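Local coordinates for protein solute carrier family 15 member 1 (Mus musculus, PDB 5A9D) that cotransports small peptides together with protons across the intestinal cell membrane, represented here by its extracellular domain of immunoglobulin-like fold, at residues A[107-112]-A[167-172]; A[97-102]-A[111-116]; A[86-91]-A[128-133]. All blocks are in the same frame, centred on the assembly; numbering follows the deposited sequence.

Interaction 1 (A[107-112]-A[167-172])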
# COMPACT_ATOMS: atom_id res chain seq x y z
N GLU A 107 8.56 12.15 16.49
CA GLU A 107 7.33 11.66 17.12
C GLU A 107 6.28 11.54 16.03
O GLU A 107 6.37 12.21 15.00
CB GLU A 107 6.82 12.62 18.22
CG GLU A 107 7.78 12.89 19.38
CD GLU A 107 8.28 11.70 20.18
OE1 GLU A 107 7.50 10.74 20.38
OE2 GLU A 107 9.45 11.75 20.63
N MET A 108 5.27 10.70 16.26
CA MET A 108 4.14 10.49 15.35
C MET A 108 3.32 11.78 15.25
O MET A 108 3.28 12.58 16.18
CB MET A 108 3.24 9.38 15.88
CG MET A 108 3.80 7.99 15.71
SD MET A 108 2.73 6.82 16.57
CE MET A 108 3.66 5.28 16.35
N VAL A 109 2.61 11.94 14.13
CA VAL A 109 1.76 13.10 13.91
C VAL A 109 0.38 12.65 13.46
O VAL A 109 0.25 11.64 12.78
CB VAL A 109 2.37 14.14 12.91
CG1 VAL A 109 3.63 14.78 13.46
CG2 VAL A 109 2.59 13.55 11.52
N THR A 110 -0.65 13.41 13.82
CA THR A 110 -2.01 13.15 13.40
C THR A 110 -2.49 14.39 12.68
O THR A 110 -2.31 15.51 13.16
CB THR A 110 -2.89 12.69 14.58
OG1 THR A 110 -2.48 11.37 14.92
CG2 THR A 110 -4.39 12.66 14.22
N ILE A 111 -3.07 14.18 11.50
CA ILE A 111 -3.57 15.27 10.68
C ILE A 111 -5.04 15.07 10.52
O ILE A 111 -5.46 13.96 10.20
CB ILE A 111 -2.88 15.39 9.28
CG1 ILE A 111 -1.36 15.44 9.43
CG2 ILE A 111 -3.42 16.61 8.51
CD1 ILE A 111 -0.66 14.08 9.20
N LYS A 112 -5.82 16.16 10.71
CA LYS A 112 -7.26 16.12 10.53
C LYS A 112 -7.56 17.20 9.48
O LYS A 112 -7.13 18.35 9.65
CB LYS A 112 -8.04 16.39 11.84
CG LYS A 112 -7.79 15.34 12.93
CD LYS A 112 -9.01 15.16 13.80
CE LYS A 112 -8.75 14.26 14.99
NZ LYS A 112 -9.89 14.28 15.95
N TYR A 167 2.44 16.97 1.46
CA TYR A 167 2.67 18.02 2.45
C TYR A 167 3.70 17.50 3.44
O TYR A 167 3.48 16.47 4.07
CB TYR A 167 1.31 18.36 3.11
CG TYR A 167 0.40 19.23 2.26
CD1 TYR A 167 0.44 19.18 0.87
CD2 TYR A 167 -0.44 20.17 2.85
CE1 TYR A 167 -0.34 20.04 0.09
CE2 TYR A 167 -1.22 21.03 2.07
CZ TYR A 167 -1.18 20.95 0.70
OH TYR A 167 -1.97 21.79 -0.06
N VAL A 168 4.90 18.11 3.45
CA VAL A 168 6.00 17.67 4.31
C VAL A 168 5.97 18.49 5.60
O VAL A 168 6.11 19.69 5.55
CB VAL A 168 7.39 17.73 3.59
CG1 VAL A 168 8.53 17.42 4.56
CG2 VAL A 168 7.44 16.78 2.39
N ILE A 169 5.82 17.81 6.74
CA ILE A 169 5.76 18.44 8.05
C ILE A 169 7.15 18.46 8.64
O ILE A 169 7.74 17.39 8.78
CB ILE A 169 4.78 17.62 8.95
CG1 ILE A 169 3.36 17.55 8.28
CG2 ILE A 169 4.75 18.20 10.41
CD1 ILE A 169 2.41 16.42 8.96
N ARG A 170 7.64 19.64 9.04
CA ARG A 170 8.97 19.76 9.68
C ARG A 170 8.97 20.77 10.80
O ARG A 170 8.00 21.54 10.93
CB ARG A 170 10.03 20.16 8.64
CG ARG A 170 9.73 21.48 7.92
CD ARG A 170 11.01 22.07 7.37
NE ARG A 170 10.77 22.83 6.14
CZ ARG A 170 11.62 23.70 5.62
NH1 ARG A 170 12.77 23.96 6.24
NH2 ARG A 170 11.34 24.32 4.49
N ARG A 171 10.10 20.85 11.53
CA ARG A 171 10.30 21.85 12.58
C ARG A 171 10.59 23.17 11.91
O ARG A 171 11.41 23.21 11.00
CB ARG A 171 11.50 21.51 13.49
CG ARG A 171 11.35 20.34 14.45
CD ARG A 171 10.16 20.44 15.39
NE ARG A 171 10.40 21.30 16.54
CZ ARG A 171 10.95 20.90 17.68
NH1 ARG A 171 11.40 19.66 17.81
NH2 ARG A 171 11.08 21.74 18.69
N ALA A 172 9.90 24.25 12.32
CA ALA A 172 10.17 25.62 11.86
C ALA A 172 11.33 26.17 12.66
O ALA A 172 11.62 25.63 13.73
CB ALA A 172 8.93 26.49 12.07
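Val109 and Ile169 mark the nearest approach of the two backbones, with the CA of Val109 8.9 Å from the CA of Ile169. That spacing is too wide for paired strands and fits two sheets packed face to face, as in an immunoglobulin-like beta-sandwich: strand 109-113 belongs to one four-stranded sheet and strand 164-171 to the other. Alternation along the first strand agrees, since Val109 and Ile111 point their CB atoms at the opposing sheet while Thr110 turns its own away and bonds through OG1 to Asn120 N. Ile169 answers from the far side. Its CG1 lies anti to the carbonyl carbon (chi1 -57°) and its chain then runs on extended (chi2 166°), which carries CD1 across the gap to meet both partners tip to tip. Phe101 and Val121 pack beside these residues and extend the same apolar layer, and all three touching residues are buried. The meeting is small, 109 Å² in total, and is made mostly by methyl groups: Ile169 CD1 lies 3.9 Å from Val109 CG2 and 3.9 Å from Ile111 CD1, while Val109 CG2 stands 4.0 Å from Ile111 CD1, so the three carbons form a nearly equilateral triangle.

Interaction 2 (A[97-102]-A[111-116])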
# COMPACT_ATOMS: atom_id res chain seq x y z
N ASN A 97 -8.58 16.28 -5.31
CA ASN A 97 -7.15 16.37 -5.15
C ASN A 97 -6.70 15.38 -4.11
O ASN A 97 -7.27 15.33 -3.03
CB ASN A 97 -6.75 17.81 -4.76
CG ASN A 97 -7.23 18.82 -5.79
OD1 ASN A 97 -6.80 18.83 -6.96
ND2 ASN A 97 -8.25 19.58 -5.45
N GLY A 98 -5.70 14.59 -4.45
CA GLY A 98 -5.09 13.63 -3.54
C GLY A 98 -4.07 14.34 -2.69
O GLY A 98 -3.22 15.05 -3.22
N ILE A 99 -4.16 14.18 -1.38
CA ILE A 99 -3.19 14.78 -0.47
C ILE A 99 -2.63 13.72 0.46
O ILE A 99 -3.39 12.96 1.06
CB ILE A 99 -3.78 16.00 0.32
CG1 ILE A 99 -4.21 17.14 -0.63
CG2 ILE A 99 -2.80 16.52 1.40
CD1 ILE A 99 -5.11 18.23 0.06
N ARG A 100 -1.31 13.67 0.60
CA ARG A 100 -0.67 12.78 1.57
C ARG A 100 0.29 13.65 2.40
O ARG A 100 0.67 14.74 1.98
CB ARG A 100 0.06 11.60 0.90
CG ARG A 100 1.29 12.03 0.13
CD ARG A 100 2.11 10.84 -0.27
NE ARG A 100 3.18 11.27 -1.15
CZ ARG A 100 3.92 10.46 -1.88
NH1 ARG A 100 3.72 9.15 -1.83
NH2 ARG A 100 4.84 10.95 -2.70
N PHE A 101 0.59 13.19 3.60
CA PHE A 101 1.47 13.92 4.50
C PHE A 101 2.72 13.11 4.77
O PHE A 101 2.67 11.90 4.88
CB PHE A 101 0.75 14.24 5.82
CG PHE A 101 -0.28 15.33 5.66
CD1 PHE A 101 -1.58 15.03 5.25
CD2 PHE A 101 0.08 16.67 5.84
CE1 PHE A 101 -2.51 16.06 5.04
CE2 PHE A 101 -0.86 17.69 5.68
CZ PHE A 101 -2.14 17.39 5.25
N VAL A 102 3.86 13.81 4.88
CA VAL A 102 5.13 13.20 5.19
C VAL A 102 5.54 13.80 6.53
O VAL A 102 5.60 15.02 6.66
CB VAL A 102 6.21 13.39 4.08
CG1 VAL A 102 7.62 13.04 4.59
CG2 VAL A 102 5.88 12.58 2.84
N ILE A 111 -3.07 14.18 11.50
CA ILE A 111 -3.57 15.27 10.68
C ILE A 111 -5.04 15.07 10.52
O ILE A 111 -5.46 13.96 10.20
CB ILE A 111 -2.88 15.39 9.28
CG1 ILE A 111 -1.36 15.44 9.43
CG2 ILE A 111 -3.42 16.61 8.51
CD1 ILE A 111 -0.66 14.08 9.20
N LYS A 112 -5.82 16.16 10.71
CA LYS A 112 -7.26 16.12 10.53
C LYS A 112 -7.56 17.20 9.48
O LYS A 112 -7.13 18.35 9.65
CB LYS A 112 -8.04 16.39 11.84
CG LYS A 112 -7.79 15.34 12.93
CD LYS A 112 -9.01 15.16 13.80
CE LYS A 112 -8.75 14.26 14.99
NZ LYS A 112 -9.89 14.28 15.95
N MET A 113 -8.21 16.81 8.38
CA MET A 113 -8.53 17.74 7.30
C MET A 113 -9.89 17.41 6.73
O MET A 113 -10.09 16.29 6.27
CB MET A 113 -7.47 17.70 6.19
CG MET A 113 -7.80 18.64 5.00
SD MET A 113 -6.66 18.48 3.59
CE MET A 113 -5.54 19.70 3.94
N SER A 114 -10.80 18.40 6.72
CA SER A 114 -12.17 18.32 6.17
C SER A 114 -12.84 16.99 6.47
O SER A 114 -13.29 16.32 5.55
CB SER A 114 -12.16 18.58 4.65
OG SER A 114 -11.33 19.65 4.26
N GLY A 115 -12.87 16.60 7.75
CA GLY A 115 -13.50 15.35 8.20
C GLY A 115 -12.70 14.08 7.97
O GLY A 115 -13.13 13.00 8.38
N LYS A 116 -11.54 14.17 7.31
CA LYS A 116 -10.65 13.02 7.08
C LYS A 116 -9.48 13.04 8.07
O LYS A 116 -9.15 14.10 8.59
CB LYS A 116 -10.19 12.93 5.61
CG LYS A 116 -11.40 12.65 4.69
CD LYS A 116 -11.00 12.41 3.27
CE LYS A 116 -12.21 12.07 2.42
NZ LYS A 116 -12.94 13.30 2.02
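Phe101 and Ile111 supply the CH-pi part of this contact. CG2 of Ile111 sits 3.8 Å from the centroid of the Phe101 ring, 21° off the ring normal, so it comes down over one face, displaced toward the rim near CE1 and CZ. The delta methyl of the same isoleucine reaches back to the root of the ring, CD1 being 3.7 Å from Phe101 CB, and the side chain thus spans the ring from root to far end.

Purely apolar contacts follow one step along. Met113 has its CG anti to the backbone N (chi1 178°) and runs on extended, which sets SD 3.9 Å from Ile99 CD1; the bend at its last torsion then turns CE to the edge of the Phe101 ring, near its plane, 4.3 Å from CZ of Phe101. The strands behind these side chains run nearly antiparallel, at 160°, but their axes stay 9.8 Å apart, the separation of facing sheets in a beta-sandwich; after Met113 the chain reverses in a type I' turn. Tyr118, Tyr139 and Tyr167 also meet the Phe101 ring. With an alanine in place of Phe101, Ile111 CG2 would probably lose the face it rests on and a gap would open among these tyrosines. Dispersion and CH-pi attraction therefore carry the contact, making it depend on close fit of shape.

Interaction 3 (A[86-91]-A[128-133])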
# COMPACT_ATOMS: atom_id res chain seq x y z
N ASP A 86 -6.40 -2.58 1.40
CA ASP A 86 -7.16 -2.70 0.15
C ASP A 86 -7.54 -1.35 -0.49
O ASP A 86 -8.40 -1.31 -1.39
CB ASP A 86 -8.44 -3.54 0.35
CG ASP A 86 -8.32 -5.03 0.53
OD1 ASP A 86 -7.17 -5.55 0.59
OD2 ASP A 86 -9.37 -5.69 0.63
N GLY A 87 -6.96 -0.27 0.01
CA GLY A 87 -7.24 1.04 -0.54
C GLY A 87 -8.41 1.78 0.09
O GLY A 87 -8.87 1.43 1.18
N LEU A 88 -8.86 2.83 -0.57
CA LEU A 88 -9.90 3.70 -0.05
C LEU A 88 -11.29 3.12 -0.05
O LEU A 88 -11.62 2.31 -0.91
CB LEU A 88 -9.88 5.03 -0.80
CG LEU A 88 -8.57 5.83 -0.72
CD1 LEU A 88 -8.68 7.07 -1.55
CD2 LEU A 88 -8.28 6.28 0.68
N ASN A 89 -12.09 3.53 0.94
CA ASN A 89 -13.51 3.14 1.06
C ASN A 89 -14.34 3.68 -0.09
O ASN A 89 -15.28 3.02 -0.51
CB ASN A 89 -14.10 3.70 2.36
CG ASN A 89 -13.73 2.88 3.54
OD1 ASN A 89 -13.15 1.81 3.40
ND2 ASN A 89 -14.01 3.38 4.73
N GLN A 90 -14.00 4.89 -0.58
CA GLN A 90 -14.73 5.56 -1.66
C GLN A 90 -13.81 5.88 -2.82
O GLN A 90 -12.66 6.27 -2.63
CB GLN A 90 -15.37 6.86 -1.13
CG GLN A 90 -16.66 6.66 -0.35
CD GLN A 90 -17.87 6.63 -1.26
OE1 GLN A 90 -18.16 5.63 -1.93
NE2 GLN A 90 -18.60 7.75 -1.33
N LYS A 91 -14.33 5.74 -4.03
CA LYS A 91 -13.60 6.08 -5.24
C LYS A 91 -13.54 7.62 -5.32
O LYS A 91 -14.58 8.29 -5.17
CB LYS A 91 -14.28 5.50 -6.49
CG LYS A 91 -13.34 5.40 -7.69
CD LYS A 91 -14.02 4.75 -8.88
CE LYS A 91 -13.04 4.15 -9.86
NZ LYS A 91 -13.72 3.23 -10.82
N GLY A 128 -0.88 7.48 3.14
CA GLY A 128 -1.45 7.27 1.82
C GLY A 128 -2.17 8.56 1.45
O GLY A 128 -2.27 9.47 2.27
N TYR A 129 -2.63 8.68 0.21
CA TYR A 129 -3.38 9.86 -0.20
C TYR A 129 -4.85 9.67 0.23
O TYR A 129 -5.38 8.57 0.16
CB TYR A 129 -3.37 10.01 -1.73
CG TYR A 129 -2.04 10.40 -2.35
CD1 TYR A 129 -1.67 11.73 -2.47
CD2 TYR A 129 -1.18 9.43 -2.88
CE1 TYR A 129 -0.46 12.10 -3.07
CE2 TYR A 129 0.02 9.79 -3.49
CZ TYR A 129 0.38 11.13 -3.57
OH TYR A 129 1.55 11.53 -4.17
N GLN A 130 -5.53 10.79 0.51
CA GLN A 130 -6.97 10.90 0.72
C GLN A 130 -7.38 12.08 -0.18
O GLN A 130 -6.53 12.93 -0.50
CB GLN A 130 -7.34 11.06 2.19
CG GLN A 130 -7.02 9.78 2.99
CD GLN A 130 -7.60 9.80 4.37
OE1 GLN A 130 -8.73 9.43 4.59
NE2 GLN A 130 -6.81 10.16 5.34
N PHE A 131 -8.62 12.08 -0.67
CA PHE A 131 -9.09 13.01 -1.69
C PHE A 131 -10.13 14.01 -1.20
O PHE A 131 -10.98 13.70 -0.37
CB PHE A 131 -9.58 12.22 -2.92
CG PHE A 131 -8.45 11.45 -3.59
CD1 PHE A 131 -7.98 10.27 -3.05
CD2 PHE A 131 -7.88 11.91 -4.77
CE1 PHE A 131 -6.90 9.58 -3.64
CE2 PHE A 131 -6.83 11.20 -5.38
CZ PHE A 131 -6.32 10.07 -4.79
N PHE A 132 -10.00 15.24 -1.71
CA PHE A 132 -10.78 16.40 -1.28
C PHE A 132 -11.25 17.21 -2.45
O PHE A 132 -10.53 17.30 -3.44
CB PHE A 132 -9.91 17.32 -0.37
CG PHE A 132 -9.32 16.61 0.83
CD1 PHE A 132 -8.11 15.93 0.74
CD2 PHE A 132 -10.01 16.58 2.04
CE1 PHE A 132 -7.63 15.19 1.82
CE2 PHE A 132 -9.49 15.89 3.14
CZ PHE A 132 -8.30 15.22 3.03
N PRO A 133 -12.43 17.89 -2.33
CA PRO A 133 -12.85 18.80 -3.41
C PRO A 133 -11.87 19.99 -3.50
O PRO A 133 -11.17 20.28 -2.52
CB PRO A 133 -14.24 19.25 -2.97
CG PRO A 133 -14.67 18.28 -1.91
CD PRO A 133 -13.40 17.91 -1.22
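Leu88 and Gln130 bring the two backbones nearest, the CA of Leu88 being 7.8 Å from the CA of Gln130, which leaves the side chain of Leu88 to bridge the distance. Its CB points at segment 128-133, and its CG stands anti to the carbonyl carbon (chi1 -60°), from where the two methyls part toward different targets. CD1 goes to Phe131: it lies 3.6 Å from Phe131 CD1 and 3.7 Å from Phe131 CE1, close to the ring plane, so the methyl abuts the edge of the ring, with the two side chains crossing at about a right angle. CD2 goes to the backbone instead, with Leu88 CD2 3.7 Å from Tyr129 O. More loosely, Leu88 CD2 also stands 4.4 Å from Gln130 CG. Leu88 is the one residue of segment 86-91 that touches segment 128-133, and the contact buries 117 Å² in all.

The chain folds as two lobes, consistent with the immunoglobulin-like fold of this domain, and the contact joins them. Strand 80-88 is, within this chain, an outermost strand in a mixed sheet of the first lobe, and strand 125-132 an outermost one in the corresponding sheet of the second.

The polar ends of the neighbouring side chains look to other partners: Tyr129 OH bonds to Asp184, and Gln130 NE2 to the carbonyl of Val117. Tyr129 O, which faces the CD2 methyl, also accepts a hydrogen bond from O2 of a bound glycerol, probably a remnant of the crystallisation liquor. The backbone of Leu88 is hydrogen-bonded to the second subunit, its N with Thr189 OG1 and its O with Asn188 ND2 of that chain.

Interactions 1 and 2 share Ile111, and their centres are 11 Å apart; strands 164-171 and 97-103 lie side by side, with Ile169 N 2.8 Å from Val102 O in a probable hydrogen bond. Interaction 3 connects to the same sheet from its other flank: Ile99 N is 2.8 Å from Gln130 O, again probably bonded, and the centres of interactions 2 and 3 are 10 Å apart. Interactions 1 and 3 do not touch, their nearest atoms being about 6 Å apart. The first two lie in the buried core of one lobe, between its facing sheets, whereas the third joins it to the other. Across the dimer, Arg100 NH1 forms a salt bridge with Asp86 OD1 of the second subunit.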